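Local coordinates for protein argininosuccinate lyase (Chelativorans sp., PDB 6RXA) that acts as a C-N lyase (EDDS lyase) of the aspartase/fumarase superfamily and may also split argininosuccinate into fumarate and L-arginine, at residues Q45-H50 with L89-A94; Q164-G169 with G447-M452; R254-I259 with M290-S295; L370-V375 with I380-A385. The protein carries 2 engineered substitutions. All coordinates share one frame; numbering follows the deposited sequence.

Along the chain, contact 1 closes first, contact 3 follows, and contact 4 comes later; contact 2 spans both of these, pairing residues 164-169 with the turn that leads into helix 451-500. Contacts 1 and 4 lie on opposite sides of the chain's centre, their centres about 75 Å apart, in keeping with an elongated helical subunit. Contact 3 is the most central, on helices 236-262 and 290-301, its centre about 23 Å from that of contact 2. Contact 4, a hairpin of helices 367-378 and 382-399, is about 22 Å from contact 2, centre to centre. E92 in contact 1 pairs with R383 in contact 4 of another chain, so regions far apart in one subunit meet between neighbours.

Contact 1: residues Q45-H50 with L89-A94; sequences QIHRAH and LPYEAA
H47 on helix 35-56 and Y91 on helix 88-99 are the two side chains that touch here, ring against ring. The aromatic contact is oblique, neither a stack nor an edge-to-face pair: the ring planes are inclined by 35° and their centroids lie 5.1 Å apart. The CD2/NE2 side of the imidazole faces the tyrosine, with H47 CD2 3.6 Å from Y91 CE1, and the two side chains run antiparallel past one another. Y91 reaches across because its CG stands anti to the backbone N (chi1 -178°), which carries the ring out toward the histidine.

H47 ND1 is hydrogen-bonded to R110 NH1, while Y91 OH bonds to D76, whose carboxylate also forms a salt bridge with R48. L72 of helix 62-79 packs on both side chains, so three helices meet at the pair, with the H47 side chain about 8 Å from that of R112, which binds fumarate in another structure of this protein. A leucine in place of Y91 would probably leave D76 without its hydroxyl partner and the H47 ring without its aromatic neighbour. Since an arginine nitrogen can only donate, H47 ND1 must accept, consistent with a proton on NE2; the rings meet by van der Waals contact while R110 and D76 hold ND1 and OH.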
loop_
_atom_site.group_PDB
_atom_site.type_symbol
_atom_site.label_atom_id
_atom_site.label_comp_id
_atom_site.label_asym_id
_atom_site.label_seq_id
_atom_site.Cartn_x
_atom_site.Cartn_y
_atom_site.Cartn_z
ATOM N N GLN A 45 -27.806 3.218 21.188
ATOM C CA GLN A 45 -27.761 4.496 21.887
ATOM C C GLN A 45 -28.247 5.623 20.987
ATOM O O GLN A 45 -28.971 6.521 21.440
ATOM C CB GLN A 45 -26.343 4.769 22.377
ATOM C CG GLN A 45 -25.925 3.864 23.517
ATOM C CD GLN A 45 -26.791 4.039 24.754
ATOM O OE1 GLN A 45 -26.735 5.073 25.421
ATOM N NE2 GLN A 45 -27.597 3.027 25.064
ATOM N N ILE A 46 -27.872 5.587 19.708
ATOM C CA ILE A 46 -28.329 6.609 18.767
ATOM C C ILE A 46 -29.847 6.598 18.645
ATOM O O ILE A 46 -30.482 7.658 18.603
ATOM C CB ILE A 46 -27.620 6.436 17.411
ATOM C CG1 ILE A 46 -26.133 6.773 17.570
ATOM C CG2 ILE A 46 -28.310 7.260 16.336
ATOM C CD1 ILE A 46 -25.286 6.314 16.385
ATOM N N HIS A 47 -30.457 5.412 18.582
ATOM C CA HIS A 47 -31.916 5.369 18.504
ATOM C C HIS A 47 -32.537 6.097 19.689
ATOM O O HIS A 47 -33.507 6.848 19.538
ATOM C CB HIS A 47 -32.428 3.930 18.494
ATOM C CG HIS A 47 -31.905 3.103 17.370
ATOM N ND1 HIS A 47 -31.602 3.627 16.134
ATOM C CD2 HIS A 47 -31.613 1.782 17.301
ATOM C CE1 HIS A 47 -31.148 2.666 15.351
ATOM N NE2 HIS A 47 -31.140 1.538 16.036
ATOM N N ARG A 48 -31.999 5.867 20.885
ATOM C CA ARG A 48 -32.535 6.512 22.079
ATOM C C ARG A 48 -32.337 8.021 22.014
ATOM O O ARG A 48 -33.265 8.787 22.303
ATOM C CB ARG A 48 -31.869 5.916 23.316
ATOM C CG ARG A 48 -32.297 4.482 23.588
ATOM C CD ARG A 48 -31.557 3.887 24.770
ATOM N NE ARG A 48 -32.119 2.588 25.141
ATOM C CZ ARG A 48 -31.878 1.454 24.488
ATOM N NH1 ARG A 48 -31.091 1.443 23.427
ATOM N NH2 ARG A 48 -32.431 0.322 24.899
ATOM N N ALA A 49 -31.137 8.469 21.646
ATOM C CA ALA A 49 -30.880 9.907 21.591
ATOM C C ALA A 49 -31.738 10.586 20.533
ATOM O O ALA A 49 -32.265 11.687 20.760
ATOM C CB ALA A 49 -29.399 10.173 21.321
ATOM N N HIS A 50 -31.870 9.964 19.361
ATOM C CA HIS A 50 -32.691 10.546 18.308
ATOM C C HIS A 50 -34.136 10.669 18.766
ATOM O O HIS A 50 -34.771 11.718 18.591
ATOM C CB HIS A 50 -32.580 9.683 17.053
ATOM C CG HIS A 50 -33.333 10.231 15.890
ATOM N ND1 HIS A 50 -32.905 11.337 15.184
ATOM C CD2 HIS A 50 -34.485 9.829 15.309
ATOM C CE1 HIS A 50 -33.771 11.590 14.217
ATOM N NE2 HIS A 50 -34.740 10.697 14.275
ATOM N N LEU A 89 -32.539 -2.097 9.212
ATOM C CA LEU A 89 -33.895 -2.457 8.801
ATOM C C LEU A 89 -34.387 -3.712 9.508
ATOM O O LEU A 89 -35.551 -3.730 9.940
ATOM C CB LEU A 89 -34.023 -2.538 7.277
ATOM C CG LEU A 89 -34.030 -1.180 6.567
ATOM C CD1 LEU A 89 -34.035 -1.360 5.054
ATOM C CD2 LEU A 89 -35.233 -0.340 7.003
ATOM N N PRO A 90 -33.575 -4.763 9.682
ATOM C CA PRO A 90 -34.025 -5.892 10.514
ATOM C C PRO A 90 -34.394 -5.493 11.934
ATOM O O PRO A 90 -35.378 -6.003 12.495
ATOM C CB PRO A 90 -32.833 -6.859 10.462
ATOM C CG PRO A 90 -32.213 -6.584 9.106
ATOM C CD PRO A 90 -32.348 -5.078 8.926
ATOM N N TYR A 91 -33.615 -4.594 12.536
ATOM C CA TYR A 91 -33.895 -4.143 13.892
ATOM C C TYR A 91 -35.206 -3.373 13.952
ATOM O O TYR A 91 -36.033 -3.602 14.844
ATOM C CB TYR A 91 -32.721 -3.281 14.362
ATOM C CG TYR A 91 -32.846 -2.778 15.768
ATOM C CD1 TYR A 91 -33.592 -1.645 16.054
ATOM C CD2 TYR A 91 -32.212 -3.429 16.810
ATOM C CE1 TYR A 91 -33.713 -1.174 17.349
ATOM C CE2 TYR A 91 -32.324 -2.965 18.114
ATOM C CZ TYR A 91 -33.076 -1.833 18.371
ATOM O OH TYR A 91 -33.200 -1.362 19.656
ATOM N N GLU A 92 -35.416 -2.457 13.005
ATOM C CA GLU A 92 -36.655 -1.695 12.986
ATOM C C GLU A 92 -37.852 -2.618 12.809
ATOM O O GLU A 92 -38.906 -2.400 13.414
ATOM C CB GLU A 92 -36.611 -0.649 11.870
ATOM C CG GLU A 92 -37.716 0.399 12.012
ATOM C CD GLU A 92 -37.979 1.186 10.737
ATOM O OE1 GLU A 92 -38.932 0.829 10.014
ATOM O OE2 GLU A 92 -37.249 2.163 10.460
ATOM N N ALA A 93 -37.704 -3.660 11.986
ATOM C CA ALA A 93 -38.816 -4.578 11.759
ATOM C C ALA A 93 -39.121 -5.391 13.007
ATOM O O ALA A 93 -40.292 -5.634 13.328
ATOM C CB ALA A 93 -38.526 -5.477 10.559
ATOM N N ALA A 94 -38.085 -5.814 13.736
ATOM C CA ALA A 94 -38.305 -6.457 15.021
ATOM C C ALA A 94 -38.981 -5.503 16.001
ATOM O O ALA A 94 -39.839 -5.915 16.782
ATOM C CB ALA A 94 -36.980 -6.965 15.591
#

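Contact 2: residues Q164-G169 with G447-M452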
loop_
_atom_site.group_PDB
_atom_site.type_symbol
_atom_site.label_atom_id
_atom_site.label_comp_id
_atom_site.label_asym_id
_atom_site.label_seq_id
_atom_site.Cartn_x
_atom_site.Cartn_y
_atom_site.Cartn_z
ATOM N N GLN A 164 28.366 5.261 19.188
ATOM C CA GLN A 164 28.981 5.968 20.312
ATOM C C GLN A 164 28.359 5.469 21.603
ATOM O O GLN A 164 27.299 4.838 21.606
ATOM C CB GLN A 164 28.793 7.482 20.194
ATOM C CG GLN A 164 29.500 8.149 19.005
ATOM C CD GLN A 164 29.181 9.631 18.896
ATOM O OE1 GLN A 164 28.318 10.153 19.608
ATOM N NE2 GLN A 164 29.873 10.318 17.993
ATOM N N PRO A 165 28.981 5.777 22.756
ATOM C CA PRO A 165 28.396 5.370 24.042
ATOM C C PRO A 165 27.216 6.246 24.445
ATOM O O PRO A 165 27.256 7.470 24.314
ATOM C CB PRO A 165 29.560 5.536 25.032
ATOM C CG PRO A 165 30.803 5.578 24.175
ATOM C CD PRO A 165 30.356 6.278 22.926
ATOM N N ILE A 166 26.165 5.591 24.957
ATOM C CA ILE A 166 25.009 6.254 25.552
ATOM C C ILE A 166 24.662 5.501 26.832
ATOM O O ILE A 166 25.499 4.789 27.392
ATOM C CB ILE A 166 23.818 6.287 24.577
ATOM C CG1 ILE A 166 23.389 4.870 24.201
ATOM C CG2 ILE A 166 24.162 7.089 23.334
ATOM C CD1 ILE A 166 21.950 4.782 23.692
ATOM N N THR A 167 23.419 5.635 27.291
ATOM C CA THR A 167 22.902 4.776 28.346
ATOM C C THR A 167 21.563 4.210 27.895
ATOM O O THR A 167 20.903 4.751 27.002
ATOM C CB THR A 167 22.685 5.531 29.660
ATOM O OG1 THR A 167 21.620 6.473 29.469
ATOM C CG2 THR A 167 23.945 6.250 30.089
ATOM N N LEU A 168 21.151 3.111 28.528
ATOM C CA LEU A 168 19.828 2.565 28.246
ATOM C C LEU A 168 18.734 3.590 28.537
ATOM O O LEU A 168 17.744 3.674 27.799
ATOM C CB LEU A 168 19.623 1.264 29.026
ATOM C CG LEU A 168 18.263 0.576 28.887
ATOM C CD1 LEU A 168 17.939 0.275 27.425
ATOM C CD2 LEU A 168 18.242 -0.688 29.713
ATOM N N GLY A 169 18.895 4.387 29.596
ATOM C CA GLY A 169 17.932 5.444 29.862
ATOM C C GLY A 169 17.803 6.436 28.721
ATOM O O GLY A 169 16.702 6.849 28.359
ATOM N N GLY A 447 19.121 16.626 25.371
ATOM C CA GLY A 447 18.845 15.400 24.643
ATOM C C GLY A 447 19.985 14.418 24.544
ATOM O O GLY A 447 19.891 13.444 23.793
ATOM N N MET A 448 21.067 14.651 25.273
ATOM C CA MET A 448 22.280 13.849 25.218
ATOM C C MET A 448 22.313 12.886 26.396
ATOM O O MET A 448 21.525 13.001 27.336
ATOM C CB MET A 448 23.479 14.789 25.191
ATOM C CG MET A 448 23.384 15.764 24.017
ATOM S SD MET A 448 24.881 16.740 23.830
ATOM C CE MET A 448 24.337 17.994 22.663
ATOM N N PRO A 449 23.201 11.883 26.358
ATOM C CA PRO A 449 23.078 10.756 27.301
ATOM C C PRO A 449 23.605 10.979 28.717
ATOM O O PRO A 449 23.376 10.107 29.571
ATOM C CB PRO A 449 23.845 9.624 26.604
ATOM C CG PRO A 449 24.850 10.337 25.728
ATOM C CD PRO A 449 24.076 11.539 25.219
ATOM N N ALA A 450 24.285 12.077 29.018
ATOM C CA ALA A 450 24.755 12.267 30.383
ATOM C C ALA A 450 23.585 12.147 31.359
ATOM O O ALA A 450 22.484 12.646 31.072
ATOM C CB ALA A 450 25.377 13.658 30.520
ATOM N N PRO A 451 23.784 11.513 32.519
ATOM C CA PRO A 451 22.655 11.329 33.450
ATOM C C PRO A 451 21.873 12.592 33.784
ATOM O O PRO A 451 20.642 12.534 33.886
ATOM C CB PRO A 451 23.333 10.735 34.695
ATOM C CG PRO A 451 24.481 9.974 34.153
ATOM C CD PRO A 451 24.984 10.760 32.940
ATOM N N MET A 452 22.543 13.727 34.004
ATOM C CA MET A 452 21.817 14.943 34.356
ATOM C C MET A 452 20.900 15.381 33.221
ATOM O O MET A 452 19.798 15.892 33.472
ATOM C CB MET A 452 22.802 16.057 34.722
ATOM C CG MET A 452 23.410 15.925 36.124
ATOM S SD MET A 452 22.197 15.953 37.470
ATOM C CE MET A 452 21.778 14.214 37.635
HETATM O O HOH W 1 21.793 8.564 31.246
#
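The ring of P449 sits against the backbone and side-chain root of I166, and this is the tight part of the contact. P449 CB lies 3.7 Å from I166 CA and 3.9 Å from I166 CB, with the two side chains crossing at about a right angle. The isoleucine's longer branch leads away, leaving CB and CG2 to meet the ring. P449 CG also lies 4.0 Å from P165 O, a buried carbonyl that finds no polar partner in the model. A204 of the third subunit packs on both I166 and P449.

The segment 164-169 is where the second strand of a beta-hairpin, 153-158 with 161-167, passes straight into helix 168-193. T167 is the N-cap of that helix, its OG1 accepting from H170 N, and A450 occupies the same position ahead of helix 451-500.

Around T167 the join is looser and bridged by a single water. OG1, set between the backbone N and carbonyl carbon (chi1 67°), donates to a water 2.7 Å away from this OG1, and the same water donates to P449 O at 2.8 Å. Direct approach is slight on this side: T167 CG2 comes no closer than 3.9 Å to P449 O.

Contact 3: residues R254-I259 with M290-S295. Engineered in segment 290-295: M290 (natural residue Asp).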
loop_
_atom_site.group_PDB
_atom_site.type_symbol
_atom_site.label_atom_id
_atom_site.label_comp_id
_atom_site.label_asym_id
_atom_site.label_seq_id
_atom_site.Cartn_x
_atom_site.Cartn_y
_atom_site.Cartn_z
ATOM N N ARG A 254 9.995 -0.891 15.353
ATOM C CA ARG A 254 11.407 -0.538 15.415
ATOM C C ARG A 254 12.001 -0.838 16.785
ATOM O O ARG A 254 13.129 -1.339 16.883
ATOM C CB ARG A 254 11.572 0.938 15.042
ATOM C CG ARG A 254 11.311 1.175 13.564
ATOM C CD ARG A 254 11.179 2.648 13.198
ATOM N NE ARG A 254 12.470 3.296 13.158
ATOM C CZ ARG A 254 12.629 4.610 13.066
ATOM N NH1 ARG A 254 11.544 5.405 13.047
ATOM N NH2 ARG A 254 13.871 5.108 12.982
ATOM N N LEU A 255 11.256 -0.558 17.856
ATOM C CA LEU A 255 11.734 -0.920 19.185
ATOM C C LEU A 255 11.802 -2.431 19.346
ATOM O O LEU A 255 12.770 -2.955 19.906
ATOM C CB LEU A 255 10.831 -0.332 20.266
ATOM C CG LEU A 255 11.227 -0.714 21.689
ATOM C CD1 LEU A 255 12.629 -0.225 22.036
ATOM C CD2 LEU A 255 10.221 -0.161 22.696
ATOM N N ALA A 256 10.766 -3.148 18.896
ATOM C CA ALA A 256 10.806 -4.603 18.968
ATOM C C ALA A 256 12.016 -5.155 18.224
ATOM O O ALA A 256 12.698 -6.062 18.715
ATOM C CB ALA A 256 9.510 -5.182 18.398
ATOM N N SER A 257 12.289 -4.633 17.031
ATOM C CA SER A 257 13.449 -5.087 16.268
ATOM C C SER A 257 14.745 -4.771 17.007
ATOM O O SER A 257 15.661 -5.605 17.056
ATOM C CB SER A 257 13.419 -4.444 14.883
ATOM O OG SER A 257 14.335 -5.047 13.990
ATOM N N GLU A 258 14.840 -3.577 17.601
ATOM C CA GLU A 258 16.030 -3.200 18.357
ATOM C C GLU A 258 16.296 -4.199 19.471
ATOM O O GLU A 258 17.423 -4.679 19.639
ATOM C CB GLU A 258 15.836 -1.811 18.968
ATOM C CG GLU A 258 17.130 -1.201 19.490
ATOM C CD GLU A 258 17.770 -0.254 18.493
ATOM O OE1 GLU A 258 17.063 0.675 18.036
ATOM O OE2 GLU A 258 18.982 -0.436 18.178
ATOM N N ILE A 259 15.255 -4.518 20.240
ATOM C CA ILE A 259 15.373 -5.457 21.356
ATOM C C ILE A 259 15.687 -6.857 20.840
ATOM O O ILE A 259 16.456 -7.601 21.456
ATOM C CB ILE A 259 14.104 -5.424 22.229
ATOM C CG1 ILE A 259 13.959 -4.052 22.896
ATOM C CG2 ILE A 259 14.160 -6.533 23.267
ATOM C CD1 ILE A 259 12.650 -3.861 23.651
ATOM N N MET A 290 9.107 -14.461 20.568
ATOM C CA MET A 290 7.795 -14.547 19.943
ATOM C C MET A 290 6.949 -13.314 20.228
ATOM O O MET A 290 6.163 -12.896 19.366
ATOM C CB MET A 290 7.115 -15.818 20.445
ATOM C CG MET A 290 5.823 -16.133 19.760
ATOM S SD MET A 290 5.987 -16.391 17.985
ATOM C CE MET A 290 4.868 -17.784 17.767
ATOM N N SER A 291 7.096 -12.714 21.411
ATOM C CA SER A 291 6.376 -11.488 21.722
ATOM C C SER A 291 6.775 -10.382 20.763
ATOM O O SER A 291 5.924 -9.626 20.274
ATOM C CB SER A 291 6.663 -11.069 23.163
ATOM O OG SER A 291 8.059 -10.972 23.417
ATOM N N LEU A 292 8.076 -10.272 20.485
ATOM C CA LEU A 292 8.562 -9.230 19.585
ATOM C C LEU A 292 8.093 -9.470 18.158
ATOM O O LEU A 292 7.646 -8.535 17.480
ATOM C CB LEU A 292 10.090 -9.193 19.650
ATOM C CG LEU A 292 10.743 -9.023 21.025
ATOM C CD1 LEU A 292 12.273 -9.003 20.919
ATOM C CD2 LEU A 292 10.208 -7.794 21.740
ATOM N N GLU A 293 8.184 -10.713 17.681
ATOM C CA GLU A 293 7.843 -10.974 16.287
ATOM C C GLU A 293 6.351 -10.821 16.036
ATOM O O GLU A 293 5.950 -10.283 14.997
ATOM C CB GLU A 293 8.368 -12.335 15.845
ATOM C CG GLU A 293 9.899 -12.319 15.724
ATOM C CD GLU A 293 10.455 -13.391 14.828
ATOM O OE1 GLU A 293 11.621 -13.223 14.383
ATOM O OE2 GLU A 293 9.763 -14.416 14.610
ATOM N N ARG A 294 5.508 -11.286 16.962
ATOM C CA ARG A 294 4.074 -11.090 16.768
ATOM C C ARG A 294 3.677 -9.626 16.928
ATOM O O ARG A 294 2.682 -9.191 16.341
ATOM C CB ARG A 294 3.277 -11.987 17.712
ATOM C CG ARG A 294 3.303 -13.444 17.281
ATOM C CD ARG A 294 2.633 -14.322 18.304
ATOM N NE ARG A 294 2.444 -15.688 17.823
ATOM C CZ ARG A 294 1.390 -16.100 17.122
ATOM N NH1 ARG A 294 0.422 -15.254 16.793
ATOM N NH2 ARG A 294 1.311 -17.367 16.744
ATOM N N SER A 295 4.427 -8.848 17.714
ATOM C CA SER A 295 4.165 -7.414 17.773
ATOM C C SER A 295 4.494 -6.746 16.441
ATOM O O SER A 295 3.718 -5.920 15.938
ATOM C CB SER A 295 4.945 -6.784 18.935
ATOM O OG SER A 295 4.433 -7.229 20.194
#
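Helix 290-301, which starts immediately after the signature loop of the aspartase/fumarase superfamily, rests here through L292 on A256 and I259 of the long helix 236-262. The loop supplies S280, S281, K286 and N288, which bind succinate in another structure of this protein, and R294 on the helix binds a fumarate in such a structure. The residue opening the helix, M290, is an engineered substitution for aspartate; it makes no contact with segment 254-259 but packs on F22 and Y26 of helix 20-31.

A256 allows the helices to come close, with its CA 5.2 Å from L292 CA. The methyl of A256 faces the backbone of the other helix, CB lying 3.9 Å from L292 O, and the two beta carbons, A256 CB and L292 CB, are 4.2 Å apart. L292 extends along the partner helix with CG anti to its carbonyl carbon (chi1 -55°), which brings CD1 within 3.7 Å of A256 O. The same methyl then meets the CG2 branch of I259 at 3.9 Å, the side chains crossing at about a right angle. No hydrogen bond joins the two segments.

One turn further on, S295 folds its hydroxyl back on its own helix: OG donates to S291 O at 2.8 Å, while S295 N reaches that oxygen from the opposite face of the carbonyl plane. The carbonyl is therefore gripped twice.

E293 OE1 bonds to Q260 on helix 236-262 beside the contact, and R294 makes a cation-pi interaction with Y26. M342 of helix 329-348 packs on both L292 and S295, and helix 20-31 lies against S291 and S295 through F22 and L25.

Contact 4: residues L370-V375 with I380-A385; sequences LTDMLV and IDYREA
T371 and Y382 cross at about a right angle, the threonine methyl set over one face of the tyrosine ring. This is a CH-pi contact, with T371 CG2 3.9 Å from the Y382 ring centroid and 30° off the ring normal. D372 comes to the ring from another direction: OD1 lies at the edge, near the ring plane, 3.2 Å from Y382 CE1, its carboxylate turned 53° from that plane. This oxygen also accepts from W208 NE1 of the third subunit. The ring is carried back over helix 367-378 by its first torsion, CG anti to the backbone N (chi1 -164°), and OH bonds to I282 O of the fourth subunit. Replacing Y382 by an alanine is likely to leave that carbonyl without its hydroxyl and open a gap beside the T371 methyl.

A385 CB lies 3.5 Å from T371 CG2 and 3.7 Å from V375 CG2. The V375 methyls divide the work: CG2 also meets the Y382 ring obliquely, while CG1 is 3.4 Å from I380 O, which has no polar partner but receives a CA-H...O contact from V375. I380, extended beyond CG1, brings CD1 4.0 Å from L374 CB. D381 OD2 caps E384 N.

Helices 367-378 and 382-399 form a tight helical hairpin. V389 continues the packing on T371 and L374, I423 covers L374 and I380, and helix 427-434 lies against L370 and M373.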
loop_
_atom_site.group_PDB
_atom_site.type_symbol
_atom_site.label_atom_id
_atom_site.label_comp_id
_atom_site.label_asym_id
_atom_site.label_seq_id
_atom_site.Cartn_x
_atom_site.Cartn_y
_atom_site.Cartn_z
ATOM N N LEU A 370 38.091 10.357 20.913
ATOM C CA LEU A 370 39.525 10.462 20.633
ATOM C C LEU A 370 39.798 11.508 19.549
ATOM O O LEU A 370 40.732 12.316 19.671
ATOM C CB LEU A 370 40.086 9.089 20.259
ATOM C CG LEU A 370 41.603 8.957 20.106
ATOM C CD1 LEU A 370 42.294 9.217 21.442
ATOM C CD2 LEU A 370 41.987 7.587 19.568
ATOM N N THR A 371 38.968 11.531 18.498
ATOM C CA THR A 371 39.122 12.504 17.417
ATOM C C THR A 371 38.858 13.928 17.905
ATOM O O THR A 371 39.611 14.860 17.581
ATOM C CB THR A 371 38.139 12.160 16.291
ATOM O OG1 THR A 371 38.248 10.774 15.929
ATOM C CG2 THR A 371 38.397 13.026 15.058
ATOM N N ASP A 372 37.760 14.125 18.646
ATOM C CA ASP A 372 37.444 15.447 19.172
ATOM C C ASP A 372 38.556 15.948 20.079
ATOM O O ASP A 372 38.844 17.154 20.114
ATOM C CB ASP A 372 36.145 15.396 19.981
ATOM C CG ASP A 372 34.886 15.373 19.120
ATOM O OD1 ASP A 372 34.874 15.948 18.015
ATOM O OD2 ASP A 372 33.881 14.799 19.580
ATOM N N MET A 373 39.193 15.034 20.815
ATOM C CA MET A 373 40.286 15.418 21.701
ATOM C C MET A 373 41.463 15.971 20.911
ATOM O O MET A 373 42.074 16.971 21.311
ATOM C CB MET A 373 40.702 14.217 22.553
ATOM C CG MET A 373 41.782 14.513 23.588
ATOM S SD MET A 373 43.436 14.389 22.899
ATOM C CE MET A 373 43.666 12.614 22.935
ATOM N N LEU A 374 41.804 15.337 19.783
ATOM C CA LEU A 374 42.902 15.847 18.972
ATOM C C LEU A 374 42.602 17.260 18.479
ATOM O O LEU A 374 43.440 18.157 18.582
ATOM C CB LEU A 374 43.178 14.927 17.788
ATOM C CG LEU A 374 43.529 13.473 18.100
ATOM C CD1 LEU A 374 43.864 12.732 16.803
ATOM C CD2 LEU A 374 44.649 13.371 19.096
ATOM N N VAL A 375 41.392 17.471 17.949
ATOM C CA VAL A 375 40.998 18.806 17.497
ATOM C C VAL A 375 41.104 19.806 18.640
ATOM O O VAL A 375 41.668 20.895 18.489
ATOM C CB VAL A 375 39.568 18.762 16.928
ATOM C CG1 VAL A 375 39.059 20.166 16.638
ATOM C CG2 VAL A 375 39.524 17.896 15.681
ATOM N N ILE A 380 44.104 20.836 15.239
ATOM C CA ILE A 380 43.935 20.388 13.860
ATOM C C ILE A 380 42.448 20.410 13.496
ATOM O O ILE A 380 41.571 20.455 14.365
ATOM C CB ILE A 380 44.534 18.991 13.635
ATOM C CG1 ILE A 380 43.883 17.957 14.548
ATOM C CG2 ILE A 380 46.036 19.000 13.906
ATOM C CD1 ILE A 380 44.547 16.582 14.462
ATOM N N ASP A 381 42.165 20.390 12.191
ATOM C CA ASP A 381 40.779 20.384 11.734
ATOM C C ASP A 381 40.186 18.987 11.881
ATOM O O ASP A 381 40.909 17.996 12.012
ATOM C CB ASP A 381 40.674 20.840 10.274
ATOM C CG ASP A 381 41.260 19.834 9.302
ATOM O OD1 ASP A 381 42.504 19.778 9.170
ATOM O OD2 ASP A 381 40.471 19.088 8.684
ATOM N N TYR A 382 38.848 18.910 11.846
ATOM C CA TYR A 382 38.189 17.648 12.157
ATOM C C TYR A 382 38.507 16.577 11.116
ATOM O O TYR A 382 38.624 15.392 11.452
ATOM C CB TYR A 382 36.673 17.819 12.296
ATOM C CG TYR A 382 36.117 16.592 12.986
ATOM C CD1 TYR A 382 36.134 16.502 14.368
ATOM C CD2 TYR A 382 35.683 15.490 12.264
ATOM C CE1 TYR A 382 35.691 15.368 15.018
ATOM C CE2 TYR A 382 35.240 14.344 12.906
ATOM C CZ TYR A 382 35.246 14.296 14.289
ATOM O OH TYR A 382 34.825 13.176 14.964
ATOM N N ARG A 383 38.631 16.964 9.847
ATOM C CA ARG A 383 38.868 15.975 8.797
ATOM C C ARG A 383 40.232 15.304 8.960
ATOM O O ARG A 383 40.348 14.090 8.771
ATOM C CB ARG A 383 38.693 16.634 7.425
ATOM C CG ARG A 383 38.555 15.678 6.238
ATOM C CD ARG A 383 37.459 14.637 6.437
ATOM N NE ARG A 383 36.169 15.250 6.754
ATOM C CZ ARG A 383 35.298 14.757 7.624
ATOM N NH1 ARG A 383 34.157 15.401 7.851
ATOM N NH2 ARG A 383 35.560 13.622 8.265
ATOM N N GLU A 384 41.278 16.056 9.325
ATOM C CA GLU A 384 42.585 15.413 9.488
ATOM C C GLU A 384 42.628 14.544 10.741
ATOM O O GLU A 384 43.268 13.484 10.750
ATOM C CB GLU A 384 43.722 16.440 9.530
ATOM C CG GLU A 384 45.114 15.782 9.642
ATOM C CD GLU A 384 46.263 16.784 9.758
ATOM O OE1 GLU A 384 45.995 17.983 9.985
ATOM O OE2 GLU A 384 47.435 16.364 9.626
ATOM N N ALA A 385 41.999 14.999 11.826
ATOM C CA ALA A 385 41.940 14.177 13.028
ATOM C C ALA A 385 41.227 12.863 12.740
ATOM O O ALA A 385 41.667 11.795 13.174
ATOM C CB ALA A 385 41.228 14.940 14.141
#